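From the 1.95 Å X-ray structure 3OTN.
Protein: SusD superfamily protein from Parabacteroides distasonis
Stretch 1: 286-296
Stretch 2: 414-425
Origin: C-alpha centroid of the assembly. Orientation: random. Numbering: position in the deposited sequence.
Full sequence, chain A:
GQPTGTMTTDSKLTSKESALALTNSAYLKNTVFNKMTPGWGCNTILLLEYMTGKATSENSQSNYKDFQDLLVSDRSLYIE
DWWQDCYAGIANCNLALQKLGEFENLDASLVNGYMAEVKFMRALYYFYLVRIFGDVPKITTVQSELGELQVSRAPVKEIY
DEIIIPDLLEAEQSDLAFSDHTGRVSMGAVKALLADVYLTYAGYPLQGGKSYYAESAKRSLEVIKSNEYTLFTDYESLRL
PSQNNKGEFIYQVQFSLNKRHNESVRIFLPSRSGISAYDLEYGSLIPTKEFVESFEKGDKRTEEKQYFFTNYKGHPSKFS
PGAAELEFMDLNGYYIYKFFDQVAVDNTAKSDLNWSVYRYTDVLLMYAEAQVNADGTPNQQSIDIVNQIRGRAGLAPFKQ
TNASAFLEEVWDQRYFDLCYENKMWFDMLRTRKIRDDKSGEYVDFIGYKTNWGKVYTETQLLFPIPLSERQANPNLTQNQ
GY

Stretch 1, residues 286-296: IPTKEFVESFE
Stretch 2 (414-425) RYFDLCYENKMW

The two stretches meet in a compact, largely aromatic contact, with no hydrogen bond between them, in which the ring of Phe291 inserts among Tyr415, Phe416, Cys419, Tyr420 and Met424; the two stretches together bury 406 Å², both sides summed. Touching residues are at least 121 positions apart in sequence, so the packing is purely tertiary.

Stretch 1 begins as a short strand, Ile286 and Pro287 (phi/psi -124/131 and -74/152), and turns at Thr288 (-77/145) into a helical segment from Lys289 to Val292. Thr288, with chi1 at 61° (p), caps this segment: its OG1 accepts from Phe291 N at 3.0 Å. Backbone hydrogen bonds from Val292 N to Thr288 O (3.1 Å) and from Glu293 N to Lys289 O (2.9 Å) support the helical segment, and a type I turn from Val292 to Phe295 follows. On the exposed side, Lys289 NZ forms a salt bridge with Glu293 OE1 at 3.0 Å, remote from the contact.

Stretch 2 enters as a helix, with Leu418 N hydrogen-bonded to Arg414 O at 3.0 Å. A type II turn from Leu418 to Glu421 then redirects the chain, with Cys419 at -58/141 and Tyr420 at 67/22, before helix resumes at Met424. The register runs in opposite senses: Pro287 CA lies 8.6 Å from Tyr420 CA, and Phe295 CA lies 7.0 Å from Phe416 CA.

The CA-to-CB bond of Phe291 points toward stretch 2, and chi1 is -178° (t) and chi2 58°. Near its ring plane, at the edge, CZ approaches Tyr415 O at 3.6 Å and CE2 meets Cys419 CB at 3.7 Å. Met424, a selenomethionine, extended in chi1 and chi2 (both t) with chi3 -74° (m), brings its CE to 3.9 Å from Phe291 CZ, and Phe416 CD1 lies 4.2 Å from Phe291 CE1. The rings of Phe291 and Tyr420 are nearly perpendicular, at 88°, with centroids 5.9 Å apart.

Tyr420, chi1 -50° (m), reaches back to the start of stretch 1. Its OH lies 3.2 Å from both Pro287 CB and Phe291 CD2, so the hydroxyl sits tightly against carbon on this side, while its hydrogen-bonding needs are met elsewhere in the structure.

At the other end, Phe295 and Phe416 pack together. The CA-to-CB bond of Phe295 points sideways, but with chi1 -75° (m) and chi2 69° its ring end comes nearer, placing CE2 3.6 Å from Phe416 CB. Phe416, chi1 -62° (m) and chi2 -47°, sets CD1 over one face of the Phe295 ring; the ring centroids are 4.5 Å apart and the planes are inclined at 42°. Phe295 CE2 also lies 3.6 Å from Phe416 O, a carbonyl oxygen buried here without a hydrogen-bonding partner. Ser294, chi1 74° (p), donates from OG to Phe291 O at 2.6 Å within its own stretch, and the same OG rests 3.6 Å from Phe416 CE1 at the ring edge.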

ATOM      1  N   ILE A 286      -3.125 -12.394 -10.149  1.00 22.25           N
ATOM      2  CA  ILE A 286      -2.394 -12.877 -11.288  1.00 22.13           C
ATOM      3  C   ILE A 286      -2.131 -11.646 -12.153  1.00 22.73           C
ATOM      4  O   ILE A 286      -3.076 -10.917 -12.436  1.00 24.43           O
ATOM      5  CB  ILE A 286      -3.286 -13.873 -12.057  1.00 24.52           C
ATOM      6  CG1 ILE A 286      -3.805 -14.983 -11.125  1.00 26.95           C
ATOM      7  CG2 ILE A 286      -2.527 -14.487 -13.286  1.00 26.22           C
ATOM      8  CD1 ILE A 286      -2.706 -15.806 -10.459  1.00 21.85           C
ATOM      9  N   PRO A 287      -0.871 -11.421 -12.600  1.00 21.30           N
ATOM     10  CA  PRO A 287      -0.626 -10.258 -13.448  1.00 21.73           C
ATOM     11  C   PRO A 287      -1.183 -10.498 -14.846  1.00 22.13           C
ATOM     12  O   PRO A 287      -1.257 -11.641 -15.285  1.00 21.90           O
ATOM     13  CB  PRO A 287       0.891 -10.178 -13.479  1.00 19.82           C
ATOM     14  CG  PRO A 287       1.331 -11.635 -13.426  1.00 22.01           C
ATOM     15  CD  PRO A 287       0.280 -12.344 -12.600  1.00 21.58           C
ATOM     16  N   THR A 288      -1.568  -9.435 -15.541  1.00 21.54           N
ATOM     17  CA  THR A 288      -1.990  -9.587 -16.919  1.00 23.55           C
ATOM     18  C   THR A 288      -0.763  -9.766 -17.805  1.00 23.58           C
ATOM     19  O   THR A 288       0.293  -9.173 -17.567  1.00 21.24           O
ATOM     20  CB  THR A 288      -2.803  -8.403 -17.434  1.00 21.94           C
ATOM     21  OG1 THR A 288      -2.003  -7.216 -17.385  1.00 24.57           O
ATOM     22  CG2 THR A 288      -4.060  -8.235 -16.660  1.00 21.65           C
ATOM     23  N   LYS A 289      -0.928 -10.589 -18.828  1.00 25.44           N
ATOM     24  CA  LYS A 289       0.042 -10.720 -19.920  1.00 24.56           C
ATOM     25  C   LYS A 289       0.378  -9.344 -20.524  1.00 22.52           C
ATOM     26  O   LYS A 289       1.521  -9.058 -20.779  1.00 23.28           O
ATOM     27  CB  LYS A 289      -0.544 -11.677 -20.980  1.00 26.96           C
ATOM     28  CG  LYS A 289       0.148 -11.728 -22.353  1.00 38.50           C
ATOM     29  CD  LYS A 289      -0.721 -12.527 -23.369  1.00 43.32           C
ATOM     30  CE  LYS A 289      -0.578 -11.992 -24.811  1.00 47.28           C
ATOM     31  NZ  LYS A 289       0.737 -12.300 -25.433  1.00 46.96           N
ATOM     32  N   GLU A 290      -0.625  -8.489 -20.709  1.00 25.80           N
ATOM     33  CA  GLU A 290      -0.460  -7.129 -21.291  1.00 26.59           C
ATOM     34  C   GLU A 290       0.417  -6.192 -20.453  1.00 24.96           C
ATOM     35  O   GLU A 290       1.223  -5.425 -20.999  1.00 24.97           O
ATOM     36  CB  GLU A 290      -1.827  -6.437 -21.526  1.00 27.55           C
ATOM     37  CG  GLU A 290      -2.729  -7.081 -22.601  1.00 25.82           C
ATOM     38  CD  GLU A 290      -3.600  -8.239 -22.077  1.00 38.07           C
ATOM     39  OE1 GLU A 290      -3.389  -8.731 -20.924  1.00 29.48           O
ATOM     40  OE2 GLU A 290      -4.481  -8.661 -22.841  1.00 41.10           O
ATOM     41  N   PHE A 291       0.281  -6.252 -19.126  1.00 22.90           N
ATOM     42  CA  PHE A 291       1.161  -5.484 -18.268  1.00 21.75           C
ATOM     43  C   PHE A 291       2.573  -6.013 -18.293  1.00 20.67           C
ATOM     44  O   PHE A 291       3.526  -5.230 -18.387  1.00 20.12           O
ATOM     45  CB  PHE A 291       0.665  -5.416 -16.832  1.00 20.42           C
ATOM     46  CG  PHE A 291       1.540  -4.574 -15.933  1.00 22.02           C
ATOM     47  CD1 PHE A 291       1.775  -3.240 -16.229  1.00 23.16           C
ATOM     48  CD2 PHE A 291       2.151  -5.130 -14.807  1.00 19.78           C
ATOM     49  CE1 PHE A 291       2.584  -2.448 -15.396  1.00 27.78           C
ATOM     50  CE2 PHE A 291       2.962  -4.365 -13.979  1.00 22.86           C
ATOM     51  CZ  PHE A 291       3.175  -3.011 -14.263  1.00 25.26           C
ATOM     52  N   VAL A 292       2.726  -7.331 -18.189  1.00 21.68           N
ATOM     53  CA  VAL A 292       4.064  -7.918 -18.179  1.00 20.59           C
ATOM     54  C   VAL A 292       4.786  -7.546 -19.479  1.00 22.96           C
ATOM     55  O   VAL A 292       5.963  -7.143 -19.462  1.00 25.61           O
ATOM     56  CB  VAL A 292       4.009  -9.435 -17.953  1.00 21.98           C
ATOM     57  CG1 VAL A 292       5.385 -10.093 -18.207  1.00 22.75           C
ATOM     58  CG2 VAL A 292       3.505  -9.740 -16.518  1.00 23.68           C
ATOM     59  N   GLU A 293       4.070  -7.622 -20.603  1.00 23.21           N
ATOM     60  CA  GLU A 293       4.686  -7.375 -21.911  1.00 25.24           C
ATOM     61  C   GLU A 293       4.879  -5.874 -22.216  1.00 26.18           C
ATOM     62  O   GLU A 293       5.449  -5.556 -23.236  1.00 26.38           O
ATOM     63  CB  GLU A 293       3.900  -8.119 -23.001  1.00 26.31           C
ATOM     64  CG  GLU A 293       4.033  -9.642 -22.738  1.00 31.75           C
ATOM     65  CD  GLU A 293       3.335 -10.552 -23.714  1.00 36.68           C
ATOM     66  OE1 GLU A 293       2.580 -10.050 -24.569  1.00 33.95           O
ATOM     67  OE2 GLU A 293       3.580 -11.784 -23.605  1.00 37.08           O
ATOM     68  N   SER A 294       4.413  -4.981 -21.321  1.00 25.05           N
ATOM     69  CA  SER A 294       4.584  -3.516 -21.459  1.00 26.42           C
ATOM     70  C   SER A 294       5.915  -2.957 -20.961  1.00 27.33           C
ATOM     71  O   SER A 294       6.228  -1.797 -21.229  1.00 25.18           O
ATOM     72  CB  SER A 294       3.449  -2.760 -20.741  1.00 27.60           C
ATOM     73  OG  SER A 294       3.555  -2.756 -19.329  1.00 22.38           O
ATOM     74  N   PHE A 295       6.663  -3.751 -20.192  1.00 27.31           N
ATOM     75  CA  PHE A 295       7.975  -3.349 -19.700  1.00 28.02           C
ATOM     76  C   PHE A 295       8.940  -3.178 -20.875  1.00 29.84           C
ATOM     77  O   PHE A 295       8.838  -3.880 -21.863  1.00 27.66           O
ATOM     78  CB  PHE A 295       8.579  -4.390 -18.752  1.00 28.96           C
ATOM     79  CG  PHE A 295       7.974  -4.405 -17.373  1.00 20.67           C
ATOM     80  CD1 PHE A 295       6.673  -4.846 -17.170  1.00 20.61           C
ATOM     81  CD2 PHE A 295       8.754  -4.084 -16.255  1.00 25.33           C
ATOM     82  CE1 PHE A 295       6.131  -4.898 -15.897  1.00 24.85           C
ATOM     83  CE2 PHE A 295       8.217  -4.134 -14.979  1.00 21.33           C
ATOM     84  CZ  PHE A 295       6.913  -4.545 -14.796  1.00 24.42           C
ATOM     85  N   GLU A 296       9.895  -2.275 -20.707  1.00 28.88           N
ATOM     86  CA  GLU A 296      10.913  -1.997 -21.695  1.00 33.60           C
ATOM     87  C   GLU A 296      11.683  -3.292 -22.029  1.00 32.76           C
ATOM     88  O   GLU A 296      11.879  -4.167 -21.157  1.00 30.10           O
ATOM     89  CB  GLU A 296      11.838  -0.909 -21.139  1.00 33.45           C
ATOM     90  CG  GLU A 296      12.626  -0.096 -22.175  1.00 42.41           C
ATOM     91  CD  GLU A 296      13.340   1.093 -21.543  1.00 43.53           C
ATOM     92  OE1 GLU A 296      12.800   1.710 -20.580  1.00 35.80           O
ATOM     93  OE2 GLU A 296      14.448   1.424 -22.015  1.00 47.50           O
ATOM     94  N   ARG A 414       7.128   4.112 -11.316  1.00 16.93           N
ATOM     95  CA  ARG A 414       6.198   3.767 -10.270  1.00 17.86           C
ATOM     96  C   ARG A 414       5.418   2.500 -10.651  1.00 19.89           C
ATOM     97  O   ARG A 414       5.262   1.601  -9.822  1.00 18.86           O
ATOM     98  CB  ARG A 414       5.249   4.915  -9.958  1.00 19.35           C
ATOM     99  CG  ARG A 414       5.953   6.092  -9.248  1.00 25.19           C
ATOM    100  CD  ARG A 414       4.932   7.150  -8.797  1.00 28.81           C
ATOM    101  NE  ARG A 414       4.130   6.587  -7.726  1.00 20.74           N
ATOM    102  CZ  ARG A 414       4.520   6.456  -6.472  1.00 22.57           C
ATOM    103  NH1 ARG A 414       5.687   6.935  -6.059  1.00 23.27           N
ATOM    104  NH2 ARG A 414       3.717   5.873  -5.603  1.00 24.70           N
ATOM    105  N   TYR A 415       4.900   2.449 -11.882  1.00 19.77           N
ATOM    106  CA  TYR A 415       4.174   1.274 -12.335  1.00 19.86           C
ATOM    107  C   TYR A 415       5.110   0.050 -12.338  1.00 19.09           C
ATOM    108  O   TYR A 415       4.781  -1.003 -11.789  1.00 19.81           O
ATOM    109  CB  TYR A 415       3.611   1.452 -13.746  1.00 20.79           C
ATOM    110  CG  TYR A 415       2.256   2.157 -13.819  1.00 19.19           C
ATOM    111  CD1 TYR A 415       2.121   3.509 -13.500  1.00 18.68           C
ATOM    112  CD2 TYR A 415       1.127   1.480 -14.266  1.00 22.59           C
ATOM    113  CE1 TYR A 415       0.891   4.172 -13.619  1.00 23.45           C
ATOM    114  CE2 TYR A 415      -0.092   2.122 -14.380  1.00 21.61           C
ATOM    115  CZ  TYR A 415      -0.210   3.455 -14.075  1.00 22.77           C
ATOM    116  OH  TYR A 415      -1.435   4.046 -14.181  1.00 23.41           O
ATOM    117  N   PHE A 416       6.274   0.211 -12.947  1.00 21.27           N
ATOM    118  CA  PHE A 416       7.164  -0.912 -13.168  1.00 20.36           C
ATOM    119  C   PHE A 416       7.854  -1.413 -11.910  1.00 20.48           C
ATOM    120  O   PHE A 416       8.014  -2.634 -11.764  1.00 20.71           O
ATOM    121  CB  PHE A 416       8.182  -0.621 -14.248  1.00 22.29           C
ATOM    122  CG  PHE A 416       7.564  -0.347 -15.634  1.00 22.52           C
ATOM    123  CD1 PHE A 416       6.565  -1.176 -16.166  1.00 23.97           C
ATOM    124  CD2 PHE A 416       8.021   0.697 -16.400  1.00 23.02           C
ATOM    125  CE1 PHE A 416       6.025  -0.918 -17.444  1.00 26.13           C
ATOM    126  CE2 PHE A 416       7.492   0.957 -17.678  1.00 21.39           C
ATOM    127  CZ  PHE A 416       6.497   0.139 -18.188  1.00 19.81           C
ATOM    128  N   ASP A 417       8.297  -0.503 -11.049  1.00 20.65           N
ATOM    129  CA  ASP A 417       9.062  -0.863  -9.855  1.00 20.39           C
ATOM    130  C   ASP A 417       8.187  -1.189  -8.655  1.00 22.41           C
ATOM    131  O   ASP A 417       8.528  -2.079  -7.857  1.00 18.98           O
ATOM    132  CB  ASP A 417      10.058   0.241  -9.464  1.00 19.04           C
ATOM    133  CG  ASP A 417      11.423  -0.306  -9.112  1.00 22.77           C
ATOM    134  OD1 ASP A 417      11.985  -0.959 -10.012  1.00 23.81           O
ATOM    135  OD2 ASP A 417      11.911  -0.115  -7.961  1.00 26.19           O
ATOM    136  N   LEU A 418       7.075  -0.464  -8.517  1.00 20.03           N
ATOM    137  CA  LEU A 418       6.168  -0.664  -7.386  1.00 19.36           C
ATOM    138  C   LEU A 418       4.918  -1.522  -7.672  1.00 18.06           C
ATOM    139  O   LEU A 418       3.976  -1.534  -6.879  1.00 20.63           O
ATOM    140  CB  LEU A 418       5.755   0.700  -6.821  1.00 19.55           C
ATOM    141  CG  LEU A 418       6.928   1.680  -6.602  1.00 23.56           C
ATOM    142  CD1 LEU A 418       6.390   3.026  -6.121  1.00 16.46           C
ATOM    143  CD2 LEU A 418       7.916   1.086  -5.591  1.00 20.71           C
ATOM    144  N   CYS A 419       4.883  -2.239  -8.788  1.00 18.38           N
ATOM    145  CA  CYS A 419       3.689  -2.997  -9.122  1.00 18.18           C
ATOM    146  C   CYS A 419       3.309  -4.011  -8.048  1.00 17.27           C
ATOM    147  O   CYS A 419       4.177  -4.669  -7.487  1.00 17.93           O
ATOM    148  CB  CYS A 419       3.848  -3.734 -10.455  1.00 18.62           C
ATOM    149  SG  CYS A 419       5.357  -4.774 -10.603  1.00 22.11           S
ATOM    150  N   TYR A 420       1.999  -4.130  -7.819  1.00 17.79           N
ATOM    151  CA  TYR A 420       1.395  -5.096  -6.925  1.00 17.10           C
ATOM    152  C   TYR A 420       1.733  -4.857  -5.468  1.00 18.95           C
ATOM    153  O   TYR A 420       1.636  -5.789  -4.664  1.00 18.79           O
ATOM    154  CB  TYR A 420       1.704  -6.538  -7.374  1.00 18.79           C
ATOM    155  CG  TYR A 420       1.368  -6.710  -8.867  1.00 12.77           C
ATOM    156  CD1 TYR A 420       0.068  -6.524  -9.321  1.00 20.34           C
ATOM    157  CD2 TYR A 420       2.347  -6.990  -9.797  1.00 17.97           C
ATOM    158  CE1 TYR A 420      -0.250  -6.639 -10.675  1.00 19.83           C
ATOM    159  CE2 TYR A 420       2.040  -7.096 -11.169  1.00 21.13           C
ATOM    160  CZ  TYR A 420       0.735  -6.916 -11.588  1.00 18.41           C
ATOM    161  OH  TYR A 420       0.385  -7.027 -12.927  1.00 23.23           O
ATOM    162  N   GLU A 421       2.114  -3.615  -5.144  1.00 18.08           N
ATOM    163  CA  GLU A 421       2.443  -3.183  -3.765  1.00 18.59           C
ATOM    164  C   GLU A 421       1.407  -2.224  -3.191  1.00 18.80           C
ATOM    165  O   GLU A 421       1.687  -1.508  -2.222  1.00 17.84           O
ATOM    166  CB  GLU A 421       3.826  -2.502  -3.746  1.00 18.30           C
ATOM    167  CG  GLU A 421       5.005  -3.394  -4.045  1.00 21.90           C
ATOM    168  CD  GLU A 421       6.370  -2.632  -4.058  1.00 21.82           C
ATOM    169  OE1 GLU A 421       6.656  -1.864  -3.130  1.00 27.36           O
ATOM    170  OE2 GLU A 421       7.142  -2.814  -5.012  1.00 23.16           O
ATOM    171  N   ASN A 422       0.203  -2.213  -3.769  1.00 17.07           N
ATOM    172  CA  ASN A 422      -0.904  -1.384  -3.299  1.00 16.37           C
ATOM    173  C   ASN A 422      -0.621   0.110  -3.431  1.00 17.97           C
ATOM    174  O   ASN A 422      -1.012   0.911  -2.568  1.00 19.86           O
ATOM    175  CB  ASN A 422      -1.310  -1.771  -1.829  1.00 18.07           C
ATOM    176  CG  ASN A 422      -2.269  -2.993  -1.734  1.00 20.07           C
ATOM    177  OD1 ASN A 422      -2.786  -3.265  -0.653  1.00 17.16           O
ATOM    178  ND2 ASN A 422      -2.462  -3.745  -2.827  1.00 18.86           N
ATOM    179  N   LYS A 423       0.083   0.502  -4.493  1.00 19.63           N
ATOM    180  CA  LYS A 423       0.381   1.937  -4.771  1.00 18.71           C
ATOM    181  C   LYS A 423      -0.265   2.470  -6.032  1.00 20.37           C
ATOM    182  O   LYS A 423      -0.596   3.660  -6.112  1.00 21.43           O
ATOM    183  CB  LYS A 423       1.906   2.154  -4.925  1.00 18.99           C
ATOM    184  CG  LYS A 423       2.736   1.752  -3.735  1.00 25.11           C
ATOM    185  CD  LYS A 423       2.397   2.563  -2.508  1.00 21.13           C
ATOM    186  CE  LYS A 423       3.150   2.029  -1.282  1.00 27.44           C
ATOM    187  NZ  LYS A 423       3.164   3.071  -0.262  1.00 31.60           N
HETATM  188  N   MSE A 424      -0.377   1.591  -7.032  1.00 19.71           N
HETATM  189  CA  MSE A 424      -0.804   1.948  -8.370  1.00 19.66           C
HETATM  190  C   MSE A 424      -2.246   2.520  -8.386  1.00 22.38           C
HETATM  191  O   MSE A 424      -2.519   3.518  -9.077  1.00 17.52           O
HETATM  192  CB  MSE A 424      -0.674   0.711  -9.279  1.00 17.39           C
HETATM  193  CG  MSE A 424      -1.004   0.924 -10.710  1.00 18.02           C
HETATM  194 SE   MSE A 424      -0.964  -0.772 -11.685  0.75 17.99          SE
HETATM  195  CE  MSE A 424       0.991  -1.020 -11.743  1.00 16.98           C
ATOM    196  N   TRP A 425      -3.168   1.873  -7.670  1.00 19.83           N
ATOM    197  CA  TRP A 425      -4.572   2.322  -7.680  1.00 20.40           C
ATOM    198  C   TRP A 425      -4.645   3.770  -7.136  1.00 21.12           C
ATOM    199  O   TRP A 425      -5.251   4.636  -7.752  1.00 22.55           O
ATOM    200  CB  TRP A 425      -5.487   1.395  -6.888  1.00 18.16           C
ATOM    201  CG  TRP A 425      -6.935   1.817  -6.949  1.00 22.01           C
ATOM    202  CD1 TRP A 425      -7.685   2.241  -5.915  1.00 23.56           C
ATOM    203  CD2 TRP A 425      -7.754   1.934  -8.114  1.00 19.75           C
ATOM    204  NE1 TRP A 425      -8.939   2.573  -6.337  1.00 23.95           N
ATOM    205  CE2 TRP A 425      -9.016   2.393  -7.686  1.00 27.59           C
ATOM    206  CE3 TRP A 425      -7.553   1.689  -9.463  1.00 20.20           C
ATOM    207  CZ2 TRP A 425     -10.066   2.615  -8.568  1.00 26.33           C
ATOM    208  CZ3 TRP A 425      -8.579   1.911 -10.341  1.00 30.39           C
ATOM    209  CH2 TRP A 425      -9.827   2.367  -9.891  1.00 25.16           C
TER